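Side-chain contact in CAG pathogenicity island protein 13 (Helicobacter pylori, PDB 2G3V), which is of unknown function but is encoded by the cag pathogenicity island, which specifies a type IV secretion system: residues R74-S79 against M134-M139. Numbering follows the deposited sequence.
Sequences RAVIKS and MSIREM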
loop_
_atom_site.group_PDB
_atom_site.type_symbol
_atom_site.label_atom_id
_atom_site.label_comp_id
_atom_site.label_asym_id
_atom_site.label_seq_id
_atom_site.Cartn_x
_atom_site.Cartn_y
_atom_site.Cartn_z
ATOM N N ARG A 74 -22.491 12.194 -3.762
ATOM C CA ARG A 74 -22.943 13.427 -4.400
ATOM C C ARG A 74 -21.796 14.399 -4.735
ATOM O O ARG A 74 -21.421 14.576 -5.884
ATOM C CB ARG A 74 -23.923 14.142 -3.458
ATOM C CG ARG A 74 -24.622 15.360 -4.041
ATOM C CD ARG A 74 -25.040 16.366 -2.968
ATOM N NE ARG A 74 -23.979 17.313 -2.628
ATOM C CZ ARG A 74 -23.336 18.078 -3.508
ATOM N NH1 ARG A 74 -22.386 18.916 -3.104
ATOM N NH2 ARG A 74 -23.632 17.996 -4.795
ATOM N N ALA A 75 -21.252 15.002 -3.689
ATOM C CA ALA A 75 -20.192 16.017 -3.727
ATOM C C ALA A 75 -18.860 15.572 -4.295
ATOM O O ALA A 75 -18.124 16.368 -4.861
ATOM C CB ALA A 75 -19.979 16.558 -2.315
ATOM N N VAL A 76 -18.549 14.293 -4.128
ATOM C CA VAL A 76 -17.293 13.771 -4.619
ATOM C C VAL A 76 -17.208 13.844 -6.139
ATOM O O VAL A 76 -16.166 14.223 -6.677
ATOM C CB VAL A 76 -17.089 12.311 -4.155
ATOM C CG1 VAL A 76 -15.762 11.787 -4.665
ATOM C CG2 VAL A 76 -17.151 12.231 -2.627
ATOM N N ILE A 77 -18.286 13.495 -6.838
ATOM C CA ILE A 77 -18.251 13.543 -8.298
ATOM C C ILE A 77 -18.156 14.965 -8.826
ATOM O O ILE A 77 -17.654 15.187 -9.922
ATOM C CB ILE A 77 -19.466 12.835 -8.946
ATOM C CG1 ILE A 77 -20.766 13.287 -8.287
ATOM C CG2 ILE A 77 -19.283 11.336 -8.866
ATOM C CD1 ILE A 77 -22.016 12.564 -8.787
ATOM N N LYS A 78 -18.621 15.927 -8.038
ATOM C CA LYS A 78 -18.570 17.333 -8.428
ATOM C C LYS A 78 -17.225 17.947 -8.025
ATOM O O LYS A 78 -16.532 18.566 -8.834
ATOM C CB LYS A 78 -19.710 18.114 -7.757
ATOM C CG LYS A 78 -21.110 17.664 -8.186
ATOM C CD LYS A 78 -21.393 18.010 -9.649
ATOM C CE LYS A 78 -22.646 17.314 -10.168
ATOM N NZ LYS A 78 -22.452 15.837 -10.290
ATOM N N SER A 79 -16.860 17.769 -6.763
ATOM C CA SER A 79 -15.613 18.320 -6.267
ATOM C C SER A 79 -14.368 17.624 -6.822
ATOM O O SER A 79 -13.398 18.280 -7.205
ATOM C CB SER A 79 -15.593 18.248 -4.742
ATOM O OG SER A 79 -16.785 18.783 -4.195
HETATM N N MSE A 134 -13.191 9.732 5.790
HETATM C CA MSE A 134 -12.526 10.888 5.181
HETATM C C MSE A 134 -13.527 11.928 4.743
HETATM O O MSE A 134 -14.731 11.671 4.721
HETATM C CB MSE A 134 -11.712 10.486 3.954
HETATM C CG MSE A 134 -10.355 9.874 4.225
HETATM SE SE MSE A 134 -9.416 9.868 2.531
HETATM C CE MSE A 134 -8.180 11.285 2.879
ATOM N N SER A 135 -13.016 13.107 4.396
ATOM C CA SER A 135 -13.846 14.199 3.901
ATOM C C SER A 135 -13.443 14.433 2.448
ATOM O O SER A 135 -12.524 13.789 1.946
ATOM C CB SER A 135 -13.623 15.470 4.726
ATOM O OG SER A 135 -12.270 15.863 4.703
ATOM N N ILE A 136 -14.137 15.342 1.771
ATOM C CA ILE A 136 -13.835 15.650 0.377
ATOM C C ILE A 136 -12.424 16.210 0.253
ATOM O O ILE A 136 -11.585 15.671 -0.471
ATOM C CB ILE A 136 -14.820 16.689 -0.176
ATOM C CG1 ILE A 136 -16.257 16.159 -0.054
ATOM C CG2 ILE A 136 -14.467 17.037 -1.608
ATOM C CD1 ILE A 136 -16.505 14.848 -0.755
ATOM N N ARG A 137 -12.169 17.293 0.979
ATOM C CA ARG A 137 -10.870 17.954 0.955
ATOM C C ARG A 137 -9.746 16.977 1.249
ATOM O O ARG A 137 -8.742 16.927 0.543
ATOM C CB ARG A 137 -10.848 19.091 1.977
ATOM C CG ARG A 137 -11.875 20.199 1.720
ATOM C CD ARG A 137 -11.578 20.960 0.437
ATOM N NE ARG A 137 -11.682 20.103 -0.738
ATOM C CZ ARG A 137 -11.436 20.497 -1.984
ATOM N NH1 ARG A 137 -11.063 21.750 -2.231
ATOM N NH2 ARG A 137 -11.567 19.639 -2.987
ATOM N N GLU A 138 -9.915 16.209 2.315
ATOM C CA GLU A 138 -8.922 15.207 2.695
ATOM C C GLU A 138 -8.594 14.318 1.499
ATOM O O GLU A 138 -7.432 14.105 1.164
ATOM C CB GLU A 138 -9.471 14.329 3.818
ATOM C CG GLU A 138 -9.183 14.809 5.218
ATOM C CD GLU A 138 -9.977 14.032 6.255
ATOM O OE1 GLU A 138 -10.026 12.780 6.158
ATOM O OE2 GLU A 138 -10.546 14.678 7.163
HETATM N N MSE A 139 -9.634 13.800 0.857
HETATM C CA MSE A 139 -9.443 12.913 -0.282
HETATM C C MSE A 139 -8.727 13.612 -1.426
HETATM O O MSE A 139 -7.823 13.050 -2.035
HETATM C CB MSE A 139 -10.801 12.375 -0.759
HETATM C CG MSE A 139 -10.737 11.327 -1.882
HETATM SE SE MSE A 139 -9.909 9.644 -1.395
HETATM C CE MSE A 139 -11.324 8.924 -0.295
#
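Ile-136 makes every close contact (within 4.5 Å) from its segment to helix 73-79, and its two branches divide the work. The longer branch ends with Ile-136 CD1 against Val-76 CG2 at 3.3 Å, tighter than usual for two methyls, the side chains slanting across one another. Ala-75 CB lies farther from Ile-136 CD1, at 4.2 Å. The shorter branch turns to Ser-79, Ile-136 CG2 meeting Ser-79 CB at 3.5 Å. In Ile-136, chi1 (-58°) directs CG2 anti to the backbone N and CG1 anti to the carbonyl carbon, and chi2, also -58°, sets where CD1 ends. Ser-79 presents its carbon to Ile-136 while its hydroxyl folds back on its own helix: Ser-79 OG donates to Ala-75 O at 2.8 Å, from above the carbonyl plane, and Ser-79 N donates to that oxygen too. Immediately before Ile-136 in the chain, Ser-135 is the N-cap of helix 136-149 and forms a capping box with Glu-138, both bonds weak. Val-76 and Met-139 both touch Met-70, in a loop, and Phe-85 of helix 82-105; Ile-136 and Met-139 share Ile-80. With no hydrogen bond between the segments, their direct contact is van der Waals packing of Ile-136 on helix 73-79.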